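Local coordinates for putative cathepsin d (Ixodes ricinus, PDB 5N7Q), which probably cleaves proteins as a pepsin-like aspartic endopeptidase of the A1 family, captured here in its mature form with the inhibitor pepstatin A, at residues A[85-90]-A[105-110]; A[71-76]-A[135-140]. All coordinates share one frame; numbering follows the deposited sequence. Where two conformers were deposited one is given.

Contact 1: A[85-90]-A[105-110]; sequences EGFISK and LGEALV
A classic beta bulge, with L109 and V110 both set against E85, interrupts an antiparallel strand pair in the N-terminal lobe and illustrates how a ladder can absorb one extra residue. E85 O accepts from L109 N at 2.9 Å and from V110 N at 3.1 Å, while E85 N reaches back to V110 O, so one carbonyl serves two successive amides as the second strand turns a corner. Beside the bulge E85 and V110 lie side by side and point the same way, E85 CG resting 3.5 Å from V110 CB. Beyond it the pairing is regular: F87 and E107, then S89 and L105, each exchange two backbone bonds. Between the bulge and the F87-E107 pair, G86, with no side chain, comes close enough for its CA to make a CA-H...O contact of 3.2 Å with E107 O.

F87, E107 and S89 project from one face of the sheet and interlock there. CG of F87 sits between its backbone N and carbonyl carbon (chi1 61°), and the ring spreads across E107, whose CB lies over one face, 3.9 Å from the ring centroid, in a CH-pi contact. The E107 carboxylate passes the CE2-CZ side of the ring, its plane turned 44° from the ring plane. S89 OG donates to E107 OE2 over 2.7 Å, meeting it on the anti side, 15° out of the carboxylate plane. With S46 OG bonded to OE1 as well, both oxygens of this buried acid have partners, which restrains the rotation of the carboxylate. L109 CD1 flanks the ring edge, 4.0 Å from F87 CD1. The bulge and the cluster of F87, E107 and S89 belong to the twisted antiparallel beta structure of the N-terminal lobe in pepsin-like aspartic proteases.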
ATOM      1  N   GLU A  85      15.678   9.422   5.905  1.00 10.93           N
ATOM      2  CA  GLU A  85      15.915  10.494   6.855  1.00 12.56           C
ATOM      3  C   GLU A  85      16.225  11.783   6.114  1.00 10.86           C
ATOM      4  O   GLU A  85      16.741  11.785   4.985  1.00  9.62           O
ATOM      5  CB  GLU A  85      17.019  10.125   7.840  1.00 15.30           C
ATOM      6  CG  GLU A  85      18.375   9.967   7.241  1.00 18.52           C
ATOM      7  CD  GLU A  85      19.454   9.696   8.283  1.00 22.31           C
ATOM      8  OE1 GLU A  85      20.543  10.324   8.174  1.00 25.03           O
ATOM      9  OE2 GLU A  85      19.201   8.871   9.200  1.00 25.28           O
ATOM     10  N   GLY A  86      15.829  12.897   6.712  1.00 10.02           N
ATOM     11  CA  GLY A  86      16.123  14.205   6.143  1.00 10.48           C
ATOM     12  C   GLY A  86      15.529  15.277   7.041  1.00  9.96           C
ATOM     13  O   GLY A  86      15.482  15.087   8.261  1.00 10.81           O
ATOM     14  N   PHE A  87      14.986  16.333   6.447  1.00  9.90           N
ATOM     15  CA  PHE A  87      14.353  17.420   7.200  1.00  9.96           C
ATOM     16  C   PHE A  87      13.018  17.794   6.607  1.00  9.84           C
ATOM     17  O   PHE A  87      12.781  17.610   5.404  1.00  9.67           O
ATOM     18  CB  PHE A  87      15.285  18.650   7.261  1.00  9.93           C
ATOM     19  CG  PHE A  87      15.615  19.228   5.915  1.00  9.70           C
ATOM     20  CD1 PHE A  87      16.677  18.729   5.165  1.00  9.85           C
ATOM     21  CD2 PHE A  87      14.845  20.248   5.371  1.00  9.83           C
ATOM     22  CE1 PHE A  87      16.965  19.258   3.909  1.00 10.07           C
ATOM     23  CE2 PHE A  87      15.133  20.768   4.124  1.00 10.10           C
ATOM     24  CZ  PHE A  87      16.187  20.282   3.389  1.00 10.43           C
ATOM     25  N   ILE A  88      12.156  18.376   7.446  1.00  9.38           N
ATOM     26  CA  ILE A  88      10.817  18.753   7.033  1.00 10.41           C
ATOM     27  C   ILE A  88      10.797  20.127   6.346  1.00  9.90           C
ATOM     28  O   ILE A  88      11.544  21.058   6.746  1.00 10.32           O
ATOM     29  CB  ILE A  88       9.863  18.784   8.242  1.00 10.58           C
ATOM     30  CG1 ILE A  88       9.784  17.395   8.903  1.00 11.15           C
ATOM     31  CG2 ILE A  88       8.472  19.260   7.837  1.00 10.76           C
ATOM     32  CD1 ILE A  88       9.129  16.329   8.054  1.00 11.73           C
ATOM     33  N   SER A  89       9.969  20.251   5.310  1.00  9.74           N
ATOM     34  CA  SER A  89       9.618  21.543   4.683  1.00  9.92           C
ATOM     35  C   SER A  89       8.114  21.554   4.464  1.00 10.14           C
ATOM     36  O   SER A  89       7.435  20.573   4.762  1.00 10.02           O
ATOM     37  CB  SER A  89      10.374  21.719   3.356  1.00 10.14           C
ATOM     38  OG  SER A  89      11.778  21.817   3.606  1.00 10.43           O
ATOM     39  N   LYS A  90       7.583  22.674   3.996  1.00 10.06           N
ATOM     40  CA  LYS A  90       6.145  22.795   3.739  1.00 11.47           C
ATOM     41  C   LYS A  90       5.924  23.495   2.422  1.00 11.07           C
ATOM     42  O   LYS A  90       6.628  24.459   2.094  1.00 10.85           O
ATOM     43  CB  LYS A  90       5.527  23.587   4.902  1.00 13.22           C
ATOM     44  CG  LYS A  90       4.014  23.775   4.935  1.00 15.65           C
ATOM     45  CD  LYS A  90       3.506  24.095   6.364  1.00 17.09           C
ATOM     46  CE  LYS A  90       4.163  25.335   6.973  1.00 19.10           C
ATOM     47  NZ  LYS A  90       3.515  25.776   8.259  1.00 20.79           N
ATOM     48  N   LEU A 105       6.174  18.126   4.045  1.00  9.75           N
ATOM     49  CA  LEU A 105       6.834  17.011   3.380  1.00 10.18           C
ATOM     50  C   LEU A 105       8.235  16.848   3.925  1.00 10.04           C
ATOM     51  O   LEU A 105       8.897  17.821   4.347  1.00 10.81           O
ATOM     52  CB  LEU A 105       6.902  17.199   1.855  1.00 11.53           C
ATOM     53  CG  LEU A 105       7.775  18.328   1.269  1.00 12.76           C
ATOM     54  CD1 LEU A 105       8.370  18.006  -0.090  1.00 14.26           C
ATOM     55  CD2 LEU A 105       7.012  19.639   1.168  1.00 13.32           C
ATOM     56  N   GLY A 106       8.722  15.619   3.860  1.00  8.79           N
ATOM     57  CA  GLY A 106      10.117  15.340   4.169  1.00  9.13           C
ATOM     58  C   GLY A 106      10.997  15.529   2.943  1.00  9.55           C
ATOM     59  O   GLY A 106      10.682  15.024   1.861  1.00 10.57           O
ATOM     60  N   GLU A 107      12.093  16.273   3.109  1.00  9.44           N
ATOM     61  CA  GLU A 107      13.133  16.356   2.095  1.00  9.24           C
ATOM     62  C   GLU A 107      14.163  15.317   2.460  1.00  9.11           C
ATOM     63  O   GLU A 107      14.925  15.470   3.430  1.00  9.20           O
ATOM     64  CB  GLU A 107      13.776  17.738   2.073  1.00  9.00           C
ATOM     65  CG  GLU A 107      12.841  18.879   1.739  1.00  9.27           C
ATOM     66  CD  GLU A 107      13.571  20.073   1.133  1.00  9.35           C
ATOM     67  OE1 GLU A 107      14.490  19.862   0.316  1.00 10.41           O
ATOM     68  OE2 GLU A 107      13.182  21.223   1.435  1.00  9.65           O
ATOM     69  N   ALA A 108      14.215  14.250   1.680  1.00  9.24           N
ATOM     70  CA  ALA A 108      15.083  13.106   1.973  1.00  9.64           C
ATOM     71  C   ALA A 108      16.532  13.374   1.580  1.00 10.01           C
ATOM     72  O   ALA A 108      16.803  13.826   0.470  1.00  9.19           O
ATOM     73  CB  ALA A 108      14.546  11.889   1.250  1.00 10.13           C
ATOM     74  N   LEU A 109      17.432  13.128   2.528  1.00 10.25           N
ATOM     75  CA  LEU A 109      18.882  13.168   2.312  1.00 11.19           C
ATOM     76  C   LEU A 109      19.535  11.802   2.300  1.00 11.77           C
ATOM     77  O   LEU A 109      20.528  11.624   1.586  1.00 12.37           O
ATOM     78  CB  LEU A 109      19.555  14.047   3.377  1.00 11.21           C
ATOM     79  CG  LEU A 109      19.047  15.475   3.505  1.00 11.56           C
ATOM     80  CD1 LEU A 109      19.769  16.189   4.647  1.00 11.89           C
ATOM     81  CD2 LEU A 109      19.246  16.241   2.212  1.00 12.13           C
ATOM     82  N   VAL A 110      19.027  10.868   3.109  1.00 11.61           N
ATOM     83  CA  VAL A 110      19.604   9.528   3.192  1.00 12.26           C
ATOM     84  C   VAL A 110      18.469   8.521   3.054  1.00 12.60           C
ATOM     85  O   VAL A 110      17.489   8.574   3.782  1.00 13.32           O
ATOM     86  CB  VAL A 110      20.400   9.336   4.504  1.00 12.95           C
ATOM     87  CG1 VAL A 110      20.964   7.922   4.623  1.00 13.82           C
ATOM     88  CG2 VAL A 110      21.555  10.334   4.560  1.00 12.93           C
TER

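Contact 2: A[71-76]-A[135-140]; sequences DGRNFT and DGVVPV
R73 and D135 carry the polar side of this meeting between a strand and the loop that leads into helix 140-146. The direct bond is weak: R73 NH1 lies 3.1 Å from D135 O, with an N-H...O angle of only 122°. Water 1 reinforces it, accepting from the same R73 NH1 and donating to D135 O, both at 2.7 Å. A second bridge runs through water 2, which donates to D135 OD1 and accepts from T76 N.

The charged interaction is internal to the strand. D71 is held side-on by R73, with NE on OD1 at 3.0 Å and NH2 on OD2 at 2.8 Å, both carboxylate oxygens near the guanidinium plane. D71 OD1 also accepts from R73 N through its anti lone pair, closing an Asx turn. The guanidinium is thus held by its own strand where it meets the loop, and this pairing probably offsets much of its charge.

Van der Waals contacts complete the arrangement. V137 CG1 packs 3.4 Å from R73 NH2, approaching the guanidinium obliquely. D135 OD2 comes 3.5 Å from F75 CB, at the root of that side chain, whereas the ring leads away toward W43. Such a join, in which two waters supplement one weak direct bond, ties the loop to the first arm (strand 69-79) of the beta-hairpin whose tip is the flap in pepsin-like proteases.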
ATOM      1  N   ASP A  71      10.876  24.539   7.608  1.00 12.22           N
ATOM      2  CA  ASP A  71      10.587  23.970   8.917  1.00 12.39           C
ATOM      3  C   ASP A  71      11.922  23.522   9.475  1.00 11.26           C
ATOM      4  O   ASP A  71      12.438  24.124  10.426  1.00 11.73           O
ATOM      5  CB  ASP A  71       9.543  22.850   8.798  1.00 12.97           C
ATOM      6  CG  ASP A  71       9.217  22.202  10.134  1.00 14.09           C
ATOM      7  OD1 ASP A  71      10.111  21.693  10.841  1.00 13.52           O
ATOM      8  OD2 ASP A  71       8.014  22.183  10.473  1.00 17.86           O
ATOM      9  N   GLY A  72      12.517  22.491   8.892  1.00 10.50           N
ATOM     10  CA  GLY A  72      13.857  22.102   9.277  1.00 11.16           C
ATOM     11  C   GLY A  72      13.999  21.068  10.362  1.00 11.42           C
ATOM     12  O   GLY A  72      15.109  20.630  10.628  1.00 12.17           O
ATOM     13  N   ARG A  73      12.901  20.591  10.946  1.00 11.89           N
ATOM     14  CA  ARG A  73      13.018  19.489  11.889  1.00 12.25           C
ATOM     15  C   ARG A  73      13.554  18.249  11.197  1.00 12.49           C
ATOM     16  O   ARG A  73      13.150  17.942  10.084  1.00 11.46           O
ATOM     17  CB  ARG A  73      11.680  19.119  12.503  1.00 13.10           C
ATOM     18  CG  ARG A  73      11.201  20.085  13.573  1.00 14.42           C
ATOM     19  CD  ARG A  73       9.791  19.751  14.014  1.00 15.59           C
ATOM     20  NE  ARG A  73       8.848  20.057  12.957  1.00 16.28           N
ATOM     21  CZ  ARG A  73       7.593  19.602  12.857  1.00 19.17           C
ATOM     22  NH1 ARG A  73       7.087  18.770  13.768  1.00 20.90           N
ATOM     23  NH2 ARG A  73       6.850  19.986  11.834  1.00 21.42           N
ATOM     24  N   ASN A  74      14.442  17.537  11.858  1.00 13.59           N
ATOM     25  CA  ASN A  74      14.856  16.230  11.381  1.00 15.02           C
ATOM     26  C   ASN A  74      13.675  15.256  11.361  1.00 13.89           C
ATOM     27  O   ASN A  74      12.772  15.307  12.203  1.00 13.68           O
ATOM     28  CB  ASN A  74      15.967  15.654  12.268  1.00 18.06           C
ATOM     29  CG  ASN A  74      16.684  14.482  11.618  1.00 21.33           C
ATOM     30  OD1 ASN A  74      17.437  14.659  10.665  1.00 26.67           O
ATOM     31  ND2 ASN A  74      16.457  13.280  12.135  1.00 24.42           N
ATOM     32  N   PHE A  75      13.685  14.355  10.392  1.00 12.39           N
ATOM     33  CA  PHE A  75      12.716  13.249  10.387  1.00 11.77           C
ATOM     34  C   PHE A  75      13.430  11.958   9.993  1.00 11.44           C
ATOM     35  O   PHE A  75      14.378  11.973   9.227  1.00 11.43           O
ATOM     36  CB  PHE A  75      11.506  13.528   9.497  1.00 11.91           C
ATOM     37  CG  PHE A  75      11.743  13.239   8.036  1.00 12.10           C
ATOM     38  CD1 PHE A  75      12.369  14.164   7.223  1.00 11.96           C
ATOM     39  CD2 PHE A  75      11.339  12.027   7.477  1.00 13.04           C
ATOM     40  CE1 PHE A  75      12.608  13.885   5.878  1.00 12.31           C
ATOM     41  CE2 PHE A  75      11.568  11.749   6.142  1.00 12.71           C
ATOM     42  CZ  PHE A  75      12.208  12.673   5.344  1.00 12.32           C
ATOM     43  N   THR A  76      12.936  10.850  10.543  1.00 10.75           N
ATOM     44  CA  THR A  76      13.441   9.521  10.199  0.50 11.28           C
ATOM     45  C   THR A  76      12.263   8.572  10.191  1.00 10.90           C
ATOM     46  O   THR A  76      11.416   8.591  11.085  1.00 11.82           O
ATOM     47  CB  THR A  76      14.542   9.022  11.149  0.50 11.45           C
ATOM     48  OG1 THR A  76      15.115   7.815  10.628  0.50 12.72           O
ATOM     49  CG2 THR A  76      14.023   8.810  12.571  0.50 11.32           C
ATOM     50  N   ASP A 135       7.021  12.848  13.352  1.00  9.97           N
ATOM     51  CA  ASP A 135       7.034  14.267  13.695  1.00 10.77           C
ATOM     52  C   ASP A 135       5.649  14.920  13.831  1.00 11.05           C
ATOM     53  O   ASP A 135       5.573  16.119  13.956  1.00 12.08           O
ATOM     54  CB  ASP A 135       7.888  15.087  12.714  1.00 11.73           C
ATOM     55  CG  ASP A 135       9.394  14.813  12.813  1.00 12.58           C
ATOM     56  OD1 ASP A 135       9.873  13.982  13.609  1.00 14.50           O
ATOM     57  OD2 ASP A 135      10.129  15.503  12.054  1.00 13.37           O
ATOM     58  N   GLY A 136       4.567  14.132  13.825  1.00 10.69           N
ATOM     59  CA  GLY A 136       3.230  14.677  14.012  1.00 11.16           C
ATOM     60  C   GLY A 136       2.750  15.596  12.906  1.00 11.30           C
ATOM     61  O   GLY A 136       1.825  16.366  13.088  1.00 13.21           O
ATOM     62  N   VAL A 137       3.399  15.534  11.758  1.00 11.87           N
ATOM     63  CA  VAL A 137       3.048  16.406  10.639  1.00 11.24           C
ATOM     64  C   VAL A 137       1.770  15.917   9.984  1.00 10.75           C
ATOM     65  O   VAL A 137       1.542  14.693   9.878  1.00 11.31           O
ATOM     66  CB  VAL A 137       4.186  16.540   9.607  1.00 11.53           C
ATOM     67  CG1 VAL A 137       5.331  17.373  10.188  1.00 11.77           C
ATOM     68  CG2 VAL A 137       4.716  15.220   9.116  1.00 12.08           C
ATOM     69  N   VAL A 138       0.949  16.869   9.566  1.00  9.73           N
ATOM     70  CA  VAL A 138      -0.384  16.570   9.009  1.00  9.65           C
ATOM     71  C   VAL A 138      -0.280  15.782   7.705  1.00  8.98           C
ATOM     72  O   VAL A 138       0.362  16.235   6.741  1.00  9.05           O
ATOM     73  CB  VAL A 138      -1.262  17.841   8.844  1.00 10.32           C
ATOM     74  CG1 VAL A 138      -0.681  18.842   7.871  1.00 11.34           C
ATOM     75  CG2 VAL A 138      -2.672  17.445   8.408  1.00 10.88           C
ATOM     76  N   PRO A 139      -0.926  14.600   7.625  1.00  8.23           N
ATOM     77  CA  PRO A 139      -0.912  13.887   6.349  1.00  8.23           C
ATOM     78  C   PRO A 139      -1.731  14.558   5.263  1.00  7.95           C
ATOM     79  O   PRO A 139      -2.622  15.369   5.529  1.00  8.41           O
ATOM     80  CB  PRO A 139      -1.526  12.532   6.693  1.00  8.17           C
ATOM     81  CG  PRO A 139      -1.341  12.389   8.179  1.00  8.04           C
ATOM     82  CD  PRO A 139      -1.542  13.787   8.682  1.00  8.05           C
ATOM     83  N   VAL A 140      -1.396  14.227   4.031  1.00  8.08           N
ATOM     84  CA  VAL A 140      -2.030  14.815   2.867  1.00  8.45           C
ATOM     85  C   VAL A 140      -3.549  14.710   2.931  1.00  8.01           C
ATOM     86  O   VAL A 140      -4.245  15.721   2.774  1.00  7.99           O
ATOM     87  CB  VAL A 140      -1.489  14.219   1.558  1.00  9.45           C
ATOM     88  CG1 VAL A 140      -2.274  14.744   0.368  1.00 10.09           C
ATOM     89  CG2 VAL A 140      -0.028  14.586   1.383  1.00  9.27           C
TER
HETATM   90  O   HOH W   1       4.367  18.525  13.502  1.00 25.41           O
HETATM   91  O   HOH W   2      11.850  11.815  13.310  1.00 13.48           O

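The two contacts use opposite arms of one hairpin, strand 82-95 in contact 1 and strand 69-79 in contact 2. Their centres lie 8 Å apart, and contact 1 is nested within the chain span that contact 2 closes. The two arms join them directly: I88 O is 2.8 Å from G72 N and I88 N 2.9 Å from R73 O, both probable hydrogen bonds. The I88 side chain touches D71, F75 and D135, while F75 CE1 packs 3.4 Å from G106 CA, carrying contact 2 into the second strand of contact 1. The F75 side chain lies about 12 Å from that of D36, a predicted catalytic aspartate; contact 1 lies away from that site.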